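Local coordinates for tRNA (cytosine(72)-C(5))-methyltransferase (Pyrococcus horikoshii, PDB 5ZVE), which methylates the C5 position of cytosine 72 in several tRNAs, using S-adenosyl-L-methionine as the methyl donor, at residues R236-N241 with K248-V253; L67-Y72 with I215-E220; E48-E53 with G177-Q182. All blocks are in the same frame, centred on the assembly; numbering follows the deposited sequence.

Contact 1 of 3, residues R236-N241 with K248-V253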
# COMPACT_ATOMS: atom_id res chain seq x y z
N ARG A 236 -2.39 -4.73 -17.13
CA ARG A 236 -3.57 -5.56 -17.38
C ARG A 236 -4.53 -5.51 -16.19
O ARG A 236 -5.74 -5.42 -16.37
CB ARG A 236 -3.15 -7.00 -17.67
CG ARG A 236 -4.31 -7.94 -17.97
CD ARG A 236 -3.80 -9.30 -18.41
NE ARG A 236 -2.76 -9.16 -19.43
CZ ARG A 236 -2.22 -10.18 -20.09
NH1 ARG A 236 -2.63 -11.42 -19.85
NH2 ARG A 236 -1.28 -9.96 -21.00
N LYS A 237 -3.98 -5.58 -14.98
CA LYS A 237 -4.79 -5.43 -13.78
C LYS A 237 -5.39 -4.03 -13.71
O LYS A 237 -6.53 -3.85 -13.26
CB LYS A 237 -3.95 -5.71 -12.53
CG LYS A 237 -4.76 -5.67 -11.24
CD LYS A 237 -5.89 -6.69 -11.28
CE LYS A 237 -6.71 -6.67 -10.00
NZ LYS A 237 -7.80 -7.68 -10.02
N MET A 238 -4.63 -3.05 -14.17
CA MET A 238 -5.08 -1.67 -14.15
C MET A 238 -6.26 -1.46 -15.11
O MET A 238 -7.18 -0.69 -14.81
CB MET A 238 -3.94 -0.72 -14.51
CG MET A 238 -4.33 0.74 -14.56
SD MET A 238 -2.94 1.85 -14.33
CE MET A 238 -3.77 3.42 -14.35
N GLU A 239 -6.22 -2.14 -16.25
CA GLU A 239 -7.33 -2.10 -17.20
C GLU A 239 -8.63 -2.61 -16.57
O GLU A 239 -9.70 -2.04 -16.78
CB GLU A 239 -7.00 -2.93 -18.45
CG GLU A 239 -6.04 -2.26 -19.42
CD GLU A 239 -5.55 -3.20 -20.51
OE1 GLU A 239 -5.95 -4.38 -20.50
OE2 GLU A 239 -4.76 -2.75 -21.37
N GLU A 240 -8.52 -3.69 -15.80
CA GLU A 240 -9.67 -4.27 -15.13
C GLU A 240 -10.19 -3.33 -14.05
O GLU A 240 -11.40 -3.15 -13.90
CB GLU A 240 -9.31 -5.62 -14.51
CG GLU A 240 -8.80 -6.64 -15.51
CD GLU A 240 -8.23 -7.88 -14.84
OE1 GLU A 240 -8.59 -8.15 -13.67
OE2 GLU A 240 -7.42 -8.59 -15.48
N ASN A 241 -9.27 -2.71 -13.31
CA ASN A 241 -9.62 -1.75 -12.28
C ASN A 241 -10.35 -0.54 -12.85
O ASN A 241 -11.32 -0.06 -12.27
CB ASN A 241 -8.38 -1.28 -11.52
CG ASN A 241 -7.80 -2.36 -10.63
OD1 ASN A 241 -8.47 -3.32 -10.28
ND2 ASN A 241 -6.53 -2.20 -10.26
N LYS A 248 -13.28 6.61 -17.17
CA LYS A 248 -13.25 6.86 -18.61
C LYS A 248 -12.23 7.95 -18.92
O LYS A 248 -12.23 8.53 -20.00
CB LYS A 248 -14.64 7.29 -19.10
CG LYS A 248 -15.73 6.29 -18.78
CD LYS A 248 -17.09 6.78 -19.25
CE LYS A 248 -18.18 5.76 -18.98
NZ LYS A 248 -19.47 6.16 -19.60
N ASN A 249 -11.36 8.18 -17.95
CA ASN A 249 -10.56 9.39 -17.90
C ASN A 249 -9.09 9.16 -18.25
O ASN A 249 -8.30 10.10 -18.36
CB ASN A 249 -10.71 10.00 -16.50
CG ASN A 249 -10.28 11.43 -16.45
OD1 ASN A 249 -10.25 12.12 -17.47
ND2 ASN A 249 -10.03 11.93 -15.24
N VAL A 250 -8.72 7.89 -18.43
CA VAL A 250 -7.32 7.50 -18.39
C VAL A 250 -6.81 6.90 -19.70
O VAL A 250 -7.47 6.06 -20.31
CB VAL A 250 -7.08 6.48 -17.26
CG1 VAL A 250 -5.63 6.05 -17.22
CG2 VAL A 250 -7.47 7.10 -15.92
N LYS A 251 -5.64 7.36 -20.12
CA LYS A 251 -4.93 6.78 -21.26
C LYS A 251 -3.70 6.01 -20.78
O LYS A 251 -2.78 6.59 -20.21
CB LYS A 251 -4.52 7.86 -22.26
CG LYS A 251 -3.64 7.35 -23.40
CD LYS A 251 -4.36 6.31 -24.24
CE LYS A 251 -3.68 6.11 -25.59
NZ LYS A 251 -2.21 5.95 -25.46
N LEU A 252 -3.71 4.70 -21.01
CA LEU A 252 -2.60 3.84 -20.62
C LEU A 252 -1.51 3.80 -21.67
O LEU A 252 -1.78 3.60 -22.86
CB LEU A 252 -3.09 2.42 -20.34
CG LEU A 252 -3.41 2.02 -18.90
CD1 LEU A 252 -4.28 3.04 -18.24
CD2 LEU A 252 -4.10 0.67 -18.89
N VAL A 253 -0.27 3.99 -21.24
CA VAL A 253 0.88 3.80 -22.11
C VAL A 253 1.92 2.94 -21.39
O VAL A 253 2.30 3.22 -20.25
CB VAL A 253 1.48 5.15 -22.58
CG1 VAL A 253 0.49 5.90 -23.46
CG2 VAL A 253 1.90 6.01 -21.41
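L252 sits between two residues of the facing helix and touches each with a different methyl group. Its CD1 packs on the methyl end of M238, with L252 CD1 to M238 CE at 3.9 Å. Its CD2 lies against the aliphatic part of E239, with L252 CD2 to E239 CG at 3.6 Å. The M238 side of the contact is the buried one. M238 CG is anti to the backbone N (chi1 178°) and the chain stays extended, which carries CE from the helix to the strand. There CE also approaches V250, two residues earlier on the strand, with M238 CE to V250 CG1 at 4.3 Å. A206, T212 and A227 close round M238, while I242 of the same helix packs on both V250 and L252. The E239 side is looser. E239 is exposed and meets L252 through CG, and no hydrogen bond crosses between the segments. The axes of helix 236-241 and strand 250-253 run nearly antiparallel, at 168°, and come within 10.4 Å. This is the second half of a beta-alpha-beta unit, strand 225-229, helix 232-245 and strand 250-254, in the Rossmann-like fold of class I methyltransferases.

Contact 2 of 3, residues L67-Y72 with I215-E220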
# COMPACT_ATOMS: atom_id res chain seq x y z
N LEU A 67 -10.88 13.22 4.81
CA LEU A 67 -11.14 12.82 3.43
C LEU A 67 -12.60 12.42 3.26
O LEU A 67 -13.00 11.34 3.69
CB LEU A 67 -10.25 11.65 3.02
CG LEU A 67 -8.75 11.87 2.86
CD1 LEU A 67 -8.10 10.53 2.68
CD2 LEU A 67 -8.46 12.75 1.67
N PRO A 68 -13.39 13.30 2.63
CA PRO A 68 -14.81 13.00 2.37
C PRO A 68 -15.00 11.71 1.56
O PRO A 68 -16.09 11.15 1.57
CB PRO A 68 -15.30 14.23 1.58
CG PRO A 68 -14.07 14.97 1.17
CD PRO A 68 -13.02 14.65 2.17
N GLU A 69 -13.96 11.24 0.89
CA GLU A 69 -14.06 9.97 0.18
C GLU A 69 -13.46 8.82 0.98
O GLU A 69 -13.33 7.70 0.47
CB GLU A 69 -13.40 10.06 -1.20
CG GLU A 69 -11.89 10.28 -1.18
CD GLU A 69 -11.51 11.75 -1.13
OE1 GLU A 69 -11.94 12.45 -0.18
OE2 GLU A 69 -10.79 12.21 -2.04
N GLY A 70 -13.09 9.08 2.23
CA GLY A 70 -12.44 8.06 3.05
C GLY A 70 -13.34 7.31 4.02
O GLY A 70 -14.09 7.92 4.78
N LEU A 71 -13.25 5.99 4.00
CA LEU A 71 -13.90 5.14 5.00
C LEU A 71 -12.88 4.16 5.54
O LEU A 71 -12.02 3.70 4.79
CB LEU A 71 -15.08 4.37 4.41
CG LEU A 71 -16.38 5.12 4.12
CD1 LEU A 71 -17.35 4.22 3.39
CD2 LEU A 71 -16.99 5.64 5.40
N TYR A 72 -12.96 3.83 6.82
CA TYR A 72 -12.03 2.86 7.36
C TYR A 72 -12.70 1.87 8.30
O TYR A 72 -13.76 2.15 8.88
CB TYR A 72 -10.85 3.56 8.06
CG TYR A 72 -11.21 4.28 9.34
CD1 TYR A 72 -11.18 3.62 10.56
CD2 TYR A 72 -11.55 5.63 9.33
CE1 TYR A 72 -11.50 4.27 11.73
CE2 TYR A 72 -11.88 6.29 10.50
CZ TYR A 72 -11.85 5.61 11.70
OH TYR A 72 -12.17 6.24 12.88
N ILE A 215 -7.48 10.22 -9.00
CA ILE A 215 -7.41 11.45 -9.78
C ILE A 215 -8.61 11.56 -10.72
O ILE A 215 -9.21 12.63 -10.88
CB ILE A 215 -6.11 11.54 -10.61
CG1 ILE A 215 -4.89 11.46 -9.70
CG2 ILE A 215 -6.08 12.82 -11.42
CD1 ILE A 215 -4.62 12.73 -8.92
N ALA A 216 -8.96 10.43 -11.32
CA ALA A 216 -10.07 10.37 -12.27
C ALA A 216 -11.40 10.77 -11.63
O ALA A 216 -12.20 11.46 -12.24
CB ALA A 216 -10.16 8.98 -12.87
N GLN A 217 -11.63 10.33 -10.39
CA GLN A 217 -12.89 10.68 -9.72
C GLN A 217 -12.85 12.12 -9.19
O GLN A 217 -13.89 12.78 -9.13
CB GLN A 217 -13.21 9.70 -8.59
CG GLN A 217 -12.42 9.87 -7.31
CD GLN A 217 -12.76 8.80 -6.28
OE1 GLN A 217 -12.70 7.60 -6.57
NE2 GLN A 217 -13.14 9.23 -5.07
N LEU A 218 -11.67 12.61 -8.83
CA LEU A 218 -11.53 14.02 -8.46
C LEU A 218 -11.79 14.92 -9.66
O LEU A 218 -12.27 16.05 -9.51
CB LEU A 218 -10.13 14.30 -7.89
CG LEU A 218 -9.76 13.64 -6.56
CD1 LEU A 218 -8.25 13.76 -6.34
CD2 LEU A 218 -10.54 14.26 -5.40
N LEU A 219 -11.45 14.43 -10.85
CA LEU A 219 -11.72 15.15 -12.09
C LEU A 219 -13.16 14.93 -12.55
O LEU A 219 -13.62 15.58 -13.49
CB LEU A 219 -10.75 14.70 -13.19
CG LEU A 219 -9.28 15.08 -13.03
CD1 LEU A 219 -8.52 14.82 -14.32
CD2 LEU A 219 -9.13 16.53 -12.61
N GLU A 220 -13.84 14.01 -11.88
CA GLU A 220 -15.21 13.62 -12.22
C GLU A 220 -15.25 13.12 -13.65
O GLU A 220 -16.16 13.45 -14.42
CB GLU A 220 -16.18 14.78 -11.99
CG GLU A 220 -16.29 15.17 -10.53
CD GLU A 220 -17.15 16.41 -10.32
OE1 GLU A 220 -17.27 17.22 -11.26
OE2 GLU A 220 -17.71 16.56 -9.21
O HOH W 1 -12.89 12.03 -4.39
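E69 and Q217 meet at the join between the N-terminal region and the methyltransferase domain. The contact is small but buried. E69 CB is directed toward segment 215-220 and lies 4.0 Å from Q217 NE2. CG stands between the backbone N and the carbonyl carbon (chi1 65°), and the chain then bends at chi2 (-88°). This bend brings the carboxylate round to L218. Of its two oxygens, OE2 does the touching: E69 OE2 is 3.9 Å from L218 CD2, and the two side chains cross at about a right angle. OE2 also forms a salt bridge with R191 NE and accepts a hydrogen bond from H214 NE2, just before the helical segment. A water donates a weak bond to OE2, 3.2 Å from the water oxygen to E69 OE2. The same water accepts a firmer bond from Q217 NE2, at 2.9 Å between the water oxygen and NE2, so it joins the two side chains where no direct hydrogen bond does. Q217 NE2 also donates to V40 O, and Q217 OE1 accepts from R39 NE. The amide is thus gripped at both ends by strand 35-40, which should fix its rotation. The buried carboxylate and amide both have polar partners. E69 itself lies in a type I beta turn from L67 to G70, closed by G70 N to L67 O at 2.7 Å. A Schellman motif ends the helix, with E220 as its C-prime residue. The contact thus sets a beta turn of the ferredoxin-like region against the Schellman-capped end of helix 210-218.

Contact 3 of 3, residues E48-E53 with G177-Q182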
# COMPACT_ATOMS: atom_id res chain seq x y z
N GLU A 48 -22.21 8.15 1.86
CA GLU A 48 -23.24 7.69 2.78
C GLU A 48 -24.01 6.51 2.21
O GLU A 48 -24.35 5.57 2.93
CB GLU A 48 -24.19 8.83 3.15
CG GLU A 48 -23.49 10.00 3.81
CD GLU A 48 -22.60 9.57 4.97
OE1 GLU A 48 -23.11 8.90 5.89
OE2 GLU A 48 -21.39 9.88 4.95
N LYS A 49 -24.28 6.55 0.91
CA LYS A 49 -24.94 5.44 0.23
C LYS A 49 -24.13 4.15 0.35
O LYS A 49 -24.69 3.09 0.64
CB LYS A 49 -25.17 5.78 -1.24
CG LYS A 49 -26.24 6.84 -1.46
CD LYS A 49 -27.63 6.23 -1.51
CE LYS A 49 -27.94 5.68 -2.90
NZ LYS A 49 -29.39 5.37 -3.09
N LEU A 50 -22.82 4.24 0.13
CA LEU A 50 -21.94 3.08 0.24
C LEU A 50 -21.95 2.51 1.65
O LEU A 50 -22.02 1.30 1.83
CB LEU A 50 -20.50 3.44 -0.16
CG LEU A 50 -19.48 2.32 0.01
CD1 LEU A 50 -19.94 1.05 -0.70
CD2 LEU A 50 -18.09 2.74 -0.47
N ILE A 51 -21.88 3.39 2.64
CA ILE A 51 -21.97 3.00 4.04
C ILE A 51 -23.22 2.16 4.29
O ILE A 51 -23.15 1.10 4.91
CB ILE A 51 -21.99 4.23 4.96
CG1 ILE A 51 -20.58 4.77 5.15
CG2 ILE A 51 -22.64 3.91 6.31
CD1 ILE A 51 -20.53 6.03 5.95
N GLY A 52 -24.36 2.64 3.79
CA GLY A 52 -25.60 1.88 3.86
C GLY A 52 -25.43 0.47 3.31
O GLY A 52 -25.93 -0.49 3.90
N GLU A 53 -24.73 0.35 2.19
CA GLU A 53 -24.49 -0.95 1.56
C GLU A 53 -23.59 -1.84 2.40
O GLU A 53 -23.80 -3.05 2.49
CB GLU A 53 -23.89 -0.77 0.16
CG GLU A 53 -24.86 -0.17 -0.85
CD GLU A 53 -26.11 -1.01 -1.01
OE1 GLU A 53 -26.02 -2.26 -0.92
OE2 GLU A 53 -27.20 -0.42 -1.20
N GLY A 177 -17.92 -1.75 -8.36
CA GLY A 177 -16.98 -0.65 -8.47
C GLY A 177 -17.27 0.51 -7.53
O GLY A 177 -16.91 1.65 -7.81
N TYR A 178 -17.90 0.21 -6.40
CA TYR A 178 -18.30 1.25 -5.45
C TYR A 178 -17.13 1.80 -4.64
O TYR A 178 -17.21 2.90 -4.10
CB TYR A 178 -19.37 0.71 -4.50
CG TYR A 178 -20.74 0.54 -5.11
CD1 TYR A 178 -21.06 1.15 -6.32
CD2 TYR A 178 -21.72 -0.21 -4.48
CE1 TYR A 178 -22.31 1.00 -6.89
CE2 TYR A 178 -22.98 -0.36 -5.03
CZ TYR A 178 -23.27 0.25 -6.24
OH TYR A 178 -24.52 0.10 -6.79
N PHE A 179 -16.05 1.04 -4.55
CA PHE A 179 -14.90 1.47 -3.76
C PHE A 179 -13.60 0.80 -4.18
O PHE A 179 -13.59 -0.16 -4.95
CB PHE A 179 -15.14 1.21 -2.26
CG PHE A 179 -15.19 -0.24 -1.89
CD1 PHE A 179 -14.03 -0.93 -1.55
CD2 PHE A 179 -16.39 -0.93 -1.87
CE1 PHE A 179 -14.07 -2.27 -1.21
CE2 PHE A 179 -16.44 -2.27 -1.53
CZ PHE A 179 -15.28 -2.94 -1.20
N TYR A 180 -12.49 1.34 -3.68
CA TYR A 180 -11.17 0.82 -3.97
C TYR A 180 -10.31 0.86 -2.71
O TYR A 180 -10.03 1.94 -2.18
CB TYR A 180 -10.51 1.62 -5.10
CG TYR A 180 -9.19 1.07 -5.55
CD1 TYR A 180 -9.12 0.09 -6.53
CD2 TYR A 180 -8.00 1.53 -5.00
CE1 TYR A 180 -7.91 -0.42 -6.95
CE2 TYR A 180 -6.79 1.03 -5.41
CZ TYR A 180 -6.75 0.05 -6.39
OH TYR A 180 -5.54 -0.45 -6.80
N PRO A 181 -9.92 -0.31 -2.20
CA PRO A 181 -9.09 -0.38 -0.99
C PRO A 181 -7.76 0.34 -1.22
O PRO A 181 -7.07 0.07 -2.19
CB PRO A 181 -8.90 -1.88 -0.76
CG PRO A 181 -9.31 -2.55 -2.03
CD PRO A 181 -10.30 -1.65 -2.70
N GLN A 182 -7.43 1.27 -0.32
CA GLN A 182 -6.32 2.18 -0.51
C GLN A 182 -6.01 2.87 0.81
O GLN A 182 -6.92 3.27 1.53
CB GLN A 182 -6.65 3.22 -1.59
CG GLN A 182 -5.49 4.11 -2.00
CD GLN A 182 -5.87 5.13 -3.06
OE1 GLN A 182 -6.97 5.69 -3.04
NE2 GLN A 182 -4.96 5.36 -4.00
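L50 inserts its two methyl groups against Y178 and F179, where a helix of the ferredoxin-like region packs on its antiparallel sheet. Strand 179-181 is an edge strand of that sheet, although it comes over 120 residues later in the chain, and it pairs with strand 35-40. The apolar contacts all come from L50. Its CG is anti to the backbone N; this chi1 of 176° sends CG toward segment 177-182, and its methyls reach Y178 and F179. L50 CD1 is 3.9 Å from Y178 CB, and L50 CD2 is 3.8 Å from F179 CB. V40 and I45 also pack on L50, and I38 and A173 pack on F179.

Polar bonds run alongside and none crosses between the segments. Y178 and Y180 bond through their backbones to N41 and R39, and G177 O accepts from N41 ND2. G177 has positive phi and closes the preceding helix in a Schellman motif. The closest approach in the contact is to the backbone, where L50 CD2 lies 3.7 Å from Y178 O.

Contacts 2 and 3 are neighbours, with centres about 11 Å apart, and both reach the antiparallel sheet of the ferredoxin-like region. L71 connects them: its CD2 is 3.6 Å from I51 CD1. Contact 1 lies within the methyltransferase domain, its centre about 18 Å from that of contact 2 and about 20 Å from that of contact 3. It meets contact 2 by packing of N249 on A216 and L219, and contact 3 where N241 approaches Y180. Contact 1 is nearer the cofactor than contact 2: the M238 side chain is about 7 Å from bound S-adenosyl-L-homocysteine and about 4 Å from G209 of its binding site. The Q217 side chain is about 12 Å from the ligand.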